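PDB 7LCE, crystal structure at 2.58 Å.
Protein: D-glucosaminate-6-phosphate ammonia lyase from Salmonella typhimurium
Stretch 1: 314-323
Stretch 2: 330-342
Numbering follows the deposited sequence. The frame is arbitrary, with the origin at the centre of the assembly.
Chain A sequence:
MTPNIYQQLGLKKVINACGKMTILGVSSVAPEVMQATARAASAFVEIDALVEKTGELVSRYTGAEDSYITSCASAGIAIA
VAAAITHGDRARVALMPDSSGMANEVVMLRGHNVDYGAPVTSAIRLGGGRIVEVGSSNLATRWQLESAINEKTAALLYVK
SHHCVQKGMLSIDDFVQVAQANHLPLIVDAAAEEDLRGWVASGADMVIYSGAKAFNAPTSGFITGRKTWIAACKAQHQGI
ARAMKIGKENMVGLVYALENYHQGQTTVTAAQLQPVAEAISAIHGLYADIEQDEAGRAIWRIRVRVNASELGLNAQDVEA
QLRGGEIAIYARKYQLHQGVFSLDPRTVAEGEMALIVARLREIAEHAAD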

ATOM      1  N   ASN A 314      47.296  40.606  16.616  1.00 87.41           N
ATOM      2  CA  ASN A 314      46.651  39.773  17.616  1.00 86.04           C
ATOM      3  C   ASN A 314      47.002  38.306  17.377  1.00 87.00           C
ATOM      4  O   ASN A 314      47.587  37.936  16.355  1.00 94.19           O
ATOM      5  CB  ASN A 314      45.137  39.982  17.601  1.00 79.39           C
ATOM      6  CG  ASN A 314      44.546  39.849  16.217  1.00 95.78           C
ATOM      7  OD1 ASN A 314      44.429  38.746  15.686  1.00108.68           O
ATOM      8  ND2 ASN A 314      44.170  40.976  15.623  1.00115.43           N
ATOM      9  N   ALA A 315      46.629  37.459  18.340  1.00 88.39           N
ATOM     10  CA  ALA A 315      46.987  36.046  18.259  1.00 68.17           C
ATOM     11  C   ALA A 315      46.398  35.391  17.017  1.00 79.39           C
ATOM     12  O   ALA A 315      47.021  34.505  16.420  1.00 85.93           O
ATOM     13  CB  ALA A 315      46.532  35.315  19.521  1.00 71.04           C
ATOM     14  N   GLN A 316      45.196  35.808  16.612  1.00 81.89           N
ATOM     15  CA  GLN A 316      44.615  35.274  15.383  1.00 84.33           C
ATOM     16  C   GLN A 316      45.486  35.606  14.179  1.00 80.44           C
ATOM     17  O   GLN A 316      45.728  34.749  13.322  1.00 78.88           O
ATOM     18  CB  GLN A 316      43.199  35.816  15.184  1.00 92.20           C
ATOM     19  CG  GLN A 316      42.198  35.368  16.234  1.00113.38           C
ATOM     20  CD  GLN A 316      40.764  35.625  15.813  1.00117.14           C
ATOM     21  OE1 GLN A 316      40.508  36.154  14.730  1.00110.92           O
ATOM     22  NE2 GLN A 316      39.818  35.253  16.669  1.00109.90           N
ATOM     23  N   ASP A 317      45.976  36.845  14.106  1.00 86.50           N
ATOM     24  CA  ASP A 317      46.849  37.234  13.004  1.00 80.01           C
ATOM     25  C   ASP A 317      48.157  36.453  13.038  1.00 80.00           C
ATOM     26  O   ASP A 317      48.700  36.090  11.987  1.00 89.92           O
ATOM     27  CB  ASP A 317      47.118  38.739  13.056  1.00 92.60           C
ATOM     28  CG  ASP A 317      45.859  39.567  12.847  1.00110.22           C
ATOM     29  OD1 ASP A 317      44.804  38.982  12.523  1.00100.68           O
ATOM     30  OD2 ASP A 317      45.925  40.805  13.015  1.00106.14           O
ATOM     31  N   VAL A 318      48.674  36.176  14.237  1.00 72.71           N
ATOM     32  CA  VAL A 318      49.922  35.425  14.352  1.00 62.56           C
ATOM     33  C   VAL A 318      49.715  33.977  13.930  1.00 68.09           C
ATOM     34  O   VAL A 318      50.527  33.410  13.190  1.00 69.12           O
ATOM     35  CB  VAL A 318      50.474  35.522  15.785  1.00 68.74           C
ATOM     36  CG1 VAL A 318      51.730  34.676  15.926  1.00 61.15           C
ATOM     37  CG2 VAL A 318      50.760  36.969  16.143  1.00 67.45           C
ATOM     38  N   GLU A 319      48.628  33.356  14.393  1.00 69.11           N
ATOM     39  CA  GLU A 319      48.371  31.963  14.046  1.00 63.91           C
ATOM     40  C   GLU A 319      48.173  31.802  12.546  1.00 73.59           C
ATOM     41  O   GLU A 319      48.611  30.806  11.957  1.00 80.66           O
ATOM     42  CB  GLU A 319      47.152  31.445  14.812  1.00 69.39           C
ATOM     43  CG  GLU A 319      47.075  29.924  14.908  1.00 71.23           C
ATOM     44  CD  GLU A 319      46.448  29.278  13.688  1.00 89.68           C
ATOM     45  OE1 GLU A 319      45.728  29.977  12.941  1.00 82.79           O
ATOM     46  OE2 GLU A 319      46.677  28.068  13.474  1.00 97.64           O
ATOM     47  N   ALA A 320      47.507  32.772  11.911  1.00 74.10           N
ATOM     48  CA  ALA A 320      47.285  32.697  10.471  1.00 71.44           C
ATOM     49  C   ALA A 320      48.598  32.772   9.700  1.00 71.10           C
ATOM     50  O   ALA A 320      48.796  32.037   8.726  1.00 77.95           O
ATOM     51  CB  ALA A 320      46.339  33.811  10.028  1.00 61.75           C
ATOM     52  N   GLN A 321      49.509  33.655  10.116  1.00 63.41           N
ATOM     53  CA  GLN A 321      50.796  33.749   9.437  1.00 80.38           C
ATOM     54  C   GLN A 321      51.679  32.536   9.701  1.00 79.97           C
ATOM     55  O   GLN A 321      52.584  32.257   8.905  1.00 84.41           O
ATOM     56  CB  GLN A 321      51.516  35.035   9.839  1.00 75.81           C
ATOM     57  CG  GLN A 321      50.823  36.291   9.331  1.00 66.85           C
ATOM     58  CD  GLN A 321      51.662  37.537   9.511  1.00 80.00           C
ATOM     59  OE1 GLN A 321      52.875  37.460   9.705  1.00102.26           O
ATOM     60  NE2 GLN A 321      51.021  38.697   9.432  1.00 81.86           N
ATOM     61  N   LEU A 322      51.450  31.816  10.802  1.00 74.85           N
ATOM     62  CA  LEU A 322      52.161  30.561  11.015  1.00 67.03           C
ATOM     63  C   LEU A 322      51.743  29.509   9.995  1.00 76.71           C
ATOM     64  O   LEU A 322      52.593  28.802   9.441  1.00 87.93           O
ATOM     65  CB  LEU A 322      51.920  30.058  12.436  1.00 68.47           C
ATOM     66  CG  LEU A 322      52.656  30.825  13.529  1.00 61.07           C
ATOM     67  CD1 LEU A 322      52.160  30.398  14.898  1.00 59.78           C
ATOM     68  CD2 LEU A 322      54.152  30.595  13.403  1.00 56.25           C
ATOM     69  N   ARG A 323      50.439  29.392   9.730  1.00 72.27           N
ATOM     70  CA  ARG A 323      49.970  28.417   8.749  1.00 68.07           C
ATOM     71  C   ARG A 323      50.276  28.862   7.325  1.00 74.12           C
ATOM     72  O   ARG A 323      50.712  28.054   6.497  1.00 94.14           O
ATOM     73  CB  ARG A 323      48.469  28.188   8.907  1.00 57.71           C
ATOM     74  CG  ARG A 323      48.054  27.559  10.219  1.00 84.59           C
ATOM     75  CD  ARG A 323      46.545  27.419  10.275  1.00 58.22           C
ATOM     76  NE  ARG A 323      45.891  28.711  10.110  1.00 76.21           N
ATOM     77  CZ  ARG A 323      44.579  28.884  10.037  1.00 89.22           C
ATOM     78  NH1 ARG A 323      43.741  27.863  10.118  1.00120.06           N
ATOM     79  NH2 ARG A 323      44.094  30.112   9.879  1.00 92.40           N
ATOM     80  N   TYR A 330      51.158  24.645  12.168  1.00 64.17           N
ATOM     81  CA  TYR A 330      49.812  24.514  12.719  1.00 68.15           C
ATOM     82  C   TYR A 330      49.908  24.429  14.240  1.00 73.81           C
ATOM     83  O   TYR A 330      50.391  23.430  14.784  1.00 72.23           O
ATOM     84  CB  TYR A 330      49.110  23.287  12.141  1.00 68.36           C
ATOM     85  CG  TYR A 330      48.701  23.439  10.692  1.00 56.19           C
ATOM     86  CD1 TYR A 330      49.606  23.198   9.666  1.00 50.93           C
ATOM     87  CD2 TYR A 330      47.411  23.820  10.351  1.00 57.57           C
ATOM     88  CE1 TYR A 330      49.236  23.337   8.340  1.00 67.25           C
ATOM     89  CE2 TYR A 330      47.031  23.961   9.028  1.00 55.69           C
ATOM     90  CZ  TYR A 330      47.947  23.719   8.026  1.00 68.60           C
ATOM     91  OH  TYR A 330      47.573  23.857   6.706  1.00 65.85           O
ATOM     92  N   ALA A 331      49.449  25.473  14.920  1.00 68.19           N
ATOM     93  CA  ALA A 331      49.406  25.509  16.375  1.00 54.92           C
ATOM     94  C   ALA A 331      47.981  25.302  16.880  1.00 72.38           C
ATOM     95  O   ALA A 331      47.016  25.281  16.113  1.00 84.29           O
ATOM     96  CB  ALA A 331      49.964  26.837  16.891  1.00 66.91           C
ATOM     97  N   ARG A 332      47.856  25.155  18.200  1.00 60.93           N
ATOM     98  CA  ARG A 332      46.544  25.017  18.820  1.00 68.66           C
ATOM     99  C   ARG A 332      45.882  26.387  18.883  1.00 84.71           C
ATOM    100  O   ARG A 332      46.408  27.311  19.515  1.00 72.02           O
ATOM    101  CB  ARG A 332      46.666  24.413  20.218  1.00 71.46           C
ATOM    102  CG  ARG A 332      46.981  22.927  20.243  1.00 82.53           C
ATOM    103  CD  ARG A 332      47.137  22.417  21.672  1.00100.75           C
ATOM    104  NE  ARG A 332      45.900  22.487  22.442  1.00 97.29           N
ATOM    105  CZ  ARG A 332      45.003  21.514  22.509  1.00111.36           C
ATOM    106  NH1 ARG A 332      45.166  20.376  21.853  1.00108.31           N
ATOM    107  NH2 ARG A 332      43.916  21.684  23.256  1.00 97.61           N
ATOM    108  N   LYS A 333      44.729  26.517  18.231  1.00 87.90           N
ATOM    109  CA  LYS A 333      44.004  27.777  18.141  1.00 86.62           C
ATOM    110  C   LYS A 333      42.723  27.762  18.970  1.00 85.78           C
ATOM    111  O   LYS A 333      41.770  28.479  18.659  1.00 97.41           O
ATOM    112  CB  LYS A 333      43.703  28.116  16.683  1.00 92.75           C
ATOM    113  CG  LYS A 333      43.225  26.944  15.851  1.00 89.76           C
ATOM    114  CD  LYS A 333      43.113  27.338  14.389  1.00 93.87           C
ATOM    115  CE  LYS A 333      42.101  28.460  14.205  1.00104.58           C
ATOM    116  NZ  LYS A 333      42.022  28.929  12.795  1.00106.31           N
ATOM    117  N   TYR A 334      42.687  26.945  20.024  1.00 89.79           N
ATOM    118  CA  TYR A 334      41.474  26.811  20.825  1.00 97.44           C
ATOM    119  C   TYR A 334      41.133  28.123  21.524  1.00 96.49           C
ATOM    120  O   TYR A 334      40.047  28.683  21.329  1.00 96.52           O
ATOM    121  CB  TYR A 334      41.643  25.676  21.838  1.00109.82           C
ATOM    122  CG  TYR A 334      41.586  24.292  21.220  1.00122.75           C
ATOM    123  CD1 TYR A 334      42.619  23.825  20.416  1.00121.08           C
ATOM    124  CD2 TYR A 334      40.500  23.455  21.442  1.00126.68           C
ATOM    125  CE1 TYR A 334      42.572  22.563  19.848  1.00120.50           C
ATOM    126  CE2 TYR A 334      40.444  22.191  20.880  1.00132.50           C
ATOM    127  CZ  TYR A 334      41.483  21.750  20.085  1.00136.81           C
ATOM    128  OH  TYR A 334      41.431  20.495  19.523  1.00133.81           O
ATOM    129  N   GLN A 335      42.049  28.631  22.343  1.00112.14           N
ATOM    130  CA  GLN A 335      41.841  29.894  23.050  1.00103.90           C
ATOM    131  C   GLN A 335      42.400  31.079  22.275  1.00 93.69           C
ATOM    132  O   GLN A 335      42.914  32.033  22.865  1.00 89.04           O
ATOM    133  CB  GLN A 335      42.444  29.826  24.450  1.00106.10           C
ATOM    134  CG  GLN A 335      41.827  28.775  25.367  1.00119.55           C
ATOM    135  CD  GLN A 335      42.372  27.381  25.125  1.00137.57           C
ATOM    136  OE1 GLN A 335      43.354  27.201  24.405  1.00139.13           O
ATOM    137  NE2 GLN A 335      41.732  26.384  25.727  1.00129.56           N
ATOM    138  N   LEU A 336      42.309  31.038  20.942  1.00102.89           N
ATOM    139  CA  LEU A 336      42.830  32.126  20.120  1.00 96.66           C
ATOM    140  C   LEU A 336      42.075  33.427  20.364  1.00 94.12           C
ATOM    141  O   LEU A 336      42.649  34.514  20.224  1.00 84.54           O
ATOM    142  CB  LEU A 336      42.762  31.737  18.642  1.00 75.21           C
ATOM    143  CG  LEU A 336      43.808  32.327  17.697  1.00 74.03           C
ATOM    144  CD1 LEU A 336      45.209  31.963  18.149  1.00 84.20           C
ATOM    145  CD2 LEU A 336      43.565  31.843  16.278  1.00 91.61           C
ATOM    146  N   HIS A 337      40.792  33.339  20.728  1.00103.21           N
ATOM    147  CA  HIS A 337      40.027  34.541  21.040  1.00107.38           C
ATOM    148  C   HIS A 337      40.547  35.230  22.296  1.00100.15           C
ATOM    149  O   HIS A 337      40.448  36.456  22.414  1.00105.78           O
ATOM    150  CB  HIS A 337      38.544  34.199  21.200  1.00125.61           C
ATOM    151  CG  HIS A 337      38.260  33.227  22.303  1.00134.02           C
ATOM    152  ND1 HIS A 337      38.523  31.877  22.194  1.00124.69           N
ATOM    153  CD2 HIS A 337      37.733  33.408  23.537  1.00124.47           C
ATOM    154  CE1 HIS A 337      38.170  31.270  23.314  1.00114.09           C
ATOM    155  NE2 HIS A 337      37.689  32.177  24.145  1.00119.82           N
ATOM    156  N   GLN A 338      41.096  34.466  23.238  1.00105.44           N
ATOM    157  CA  GLN A 338      41.672  35.028  24.453  1.00100.31           C
ATOM    158  C   GLN A 338      43.060  35.616  24.238  1.00 94.95           C
ATOM    159  O   GLN A 338      43.677  36.075  25.205  1.00 82.29           O
ATOM    160  CB  GLN A 338      41.732  33.955  25.544  1.00 97.48           C
ATOM    161  CG  GLN A 338      40.387  33.328  25.871  1.00109.62           C
ATOM    162  CD  GLN A 338      40.510  32.142  26.807  1.00126.21           C
ATOM    163  OE1 GLN A 338      41.552  31.935  27.431  1.00131.00           O
ATOM    164  NE2 GLN A 338      39.446  31.354  26.908  1.00128.53           N
ATOM    165  N   GLY A 339      43.565  35.612  23.007  1.00 96.53           N
ATOM    166  CA  GLY A 339      44.876  36.160  22.724  1.00 78.69           C
ATOM    167  C   GLY A 339      46.032  35.218  22.956  1.00 75.41           C
ATOM    168  O   GLY A 339      47.169  35.679  23.098  1.00 87.00           O
ATOM    169  N   VAL A 340      45.781  33.913  23.005  1.00 75.73           N
ATOM    170  CA  VAL A 340      46.812  32.914  23.263  1.00 74.52           C
ATOM    171  C   VAL A 340      46.682  31.798  22.235  1.00 71.23           C
ATOM    172  O   VAL A 340      45.570  31.404  21.866  1.00 92.56           O
ATOM    173  CB  VAL A 340      46.733  32.347  24.699  1.00 73.88           C
ATOM    174  CG1 VAL A 340      47.026  33.437  25.721  1.00 89.28           C
ATOM    175  CG2 VAL A 340      45.375  31.728  24.964  1.00 84.40           C
ATOM    176  N   PHE A 341      47.821  31.310  21.754  1.00 68.41           N
ATOM    177  CA  PHE A 341      47.884  30.077  20.983  1.00 81.29           C
ATOM    178  C   PHE A 341      48.935  29.167  21.602  1.00 61.61           C
ATOM    179  O   PHE A 341      49.901  29.633  22.211  1.00 69.14           O
ATOM    180  CB  PHE A 341      48.180  30.335  19.488  1.00 69.95           C
ATOM    181  CG  PHE A 341      49.569  30.841  19.208  1.00 60.37           C
ATOM    182  CD1 PHE A 341      50.615  29.961  18.982  1.00 53.22           C
ATOM    183  CD2 PHE A 341      49.820  32.201  19.144  1.00 58.67           C
ATOM    184  CE1 PHE A 341      51.888  30.429  18.718  1.00 51.65           C
ATOM    185  CE2 PHE A 341      51.092  32.674  18.879  1.00 62.19           C
ATOM    186  CZ  PHE A 341      52.126  31.787  18.665  1.00 59.19           C
ATOM    187  N   SER A 342      48.726  27.862  21.468  1.00 72.73           N
ATOM    188  CA  SER A 342      49.585  26.883  22.112  1.00 56.43           C
ATOM    189  C   SER A 342      50.195  25.937  21.087  1.00 58.60           C
ATOM    190  O   SER A 342      49.677  25.757  19.981  1.00 76.69           O
ATOM    191  CB  SER A 342      48.800  26.078  23.155  1.00 59.30           C
ATOM    192  OG  SER A 342      49.623  25.104  23.770  1.00 98.58           O
TER

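How does the backbone set up this contact? Stretch 1 is a helix from Ala 315 onward, started by Asn 314, whose OD1 accepts a capping hydrogen bond from Asp 317 N at 2.9 Å. Stretch 2 doubles back on itself: Arg 332 and Ser 342 pair through Arg 332 N to Ser 342 O (2.6 Å) and Ser 342 N to Arg 332 O (3.1 Å), and the chain between them includes a type I turn from Lys 333 to Leu 336. The helix axis runs at 33° to strand 340-342 and comes within 8.4 Å of it. No hydrogen bond crosses between the stretches, so the contact consists of packing and charge interactions.

What does the first turn of the helix rest on? Ala 315 points toward stretch 2, and its small side chain allows a close approach to the backbone, with Ala 315 CB 3.5 Å from Gly 339 C. Gly 339, at phi 85° and psi 19°, adopts a conformation in which a CB would be jammed against the preceding carbonyl oxygen. Leu 336 fills the neighbouring space: Leu 336 CD1 lies 3.9 Å from Ala 315 CB, while Leu 336 CG meets Gln 316 CG at 3.7 Å. The aliphatic part of the glutamine thus extends the apolar surface although the residue itself is exposed.

What do Val 318 and Glu 319 meet? Both point toward stretch 2. Val 318 CG1 approaches Phe 341 CE2 at 3.6 Å, oblique to the ring. Glu 319 CB packs 3.9 Å from Leu 336 CD2, while its carboxylate faces two cations, Lys 333 and Arg 323. A long salt bridge joins Glu 319 OE1 to Lys 333 NZ at 3.9 Å.

How do Leu 322 and Arg 323 continue the contact? Leu 322, one helical turn after Val 318, shares Phe 341 with it: Leu 322 CD1 reaches Phe 341 CE1 at 3.8 Å, again oblique to the ring. All three residues are buried, as suits a purely apolar cluster. Arg 323 NE forms a salt bridge with Glu 319 OE1 at 3.1 Å, although the oxygen sits well out of the guanidinium plane, so the attraction is one of charge alone. The cations themselves come close, Arg 323 NH1 lying 3.4 Å from Lys 333 NZ; this is a repulsive pairing of two donors that the shared carboxylate helps offset. Arg 323 also uses its aliphatic portion, placing Arg 323 CG over one face of the Tyr 330 ring, 4.1 Å from the ring centroid, in a CH-pi contact.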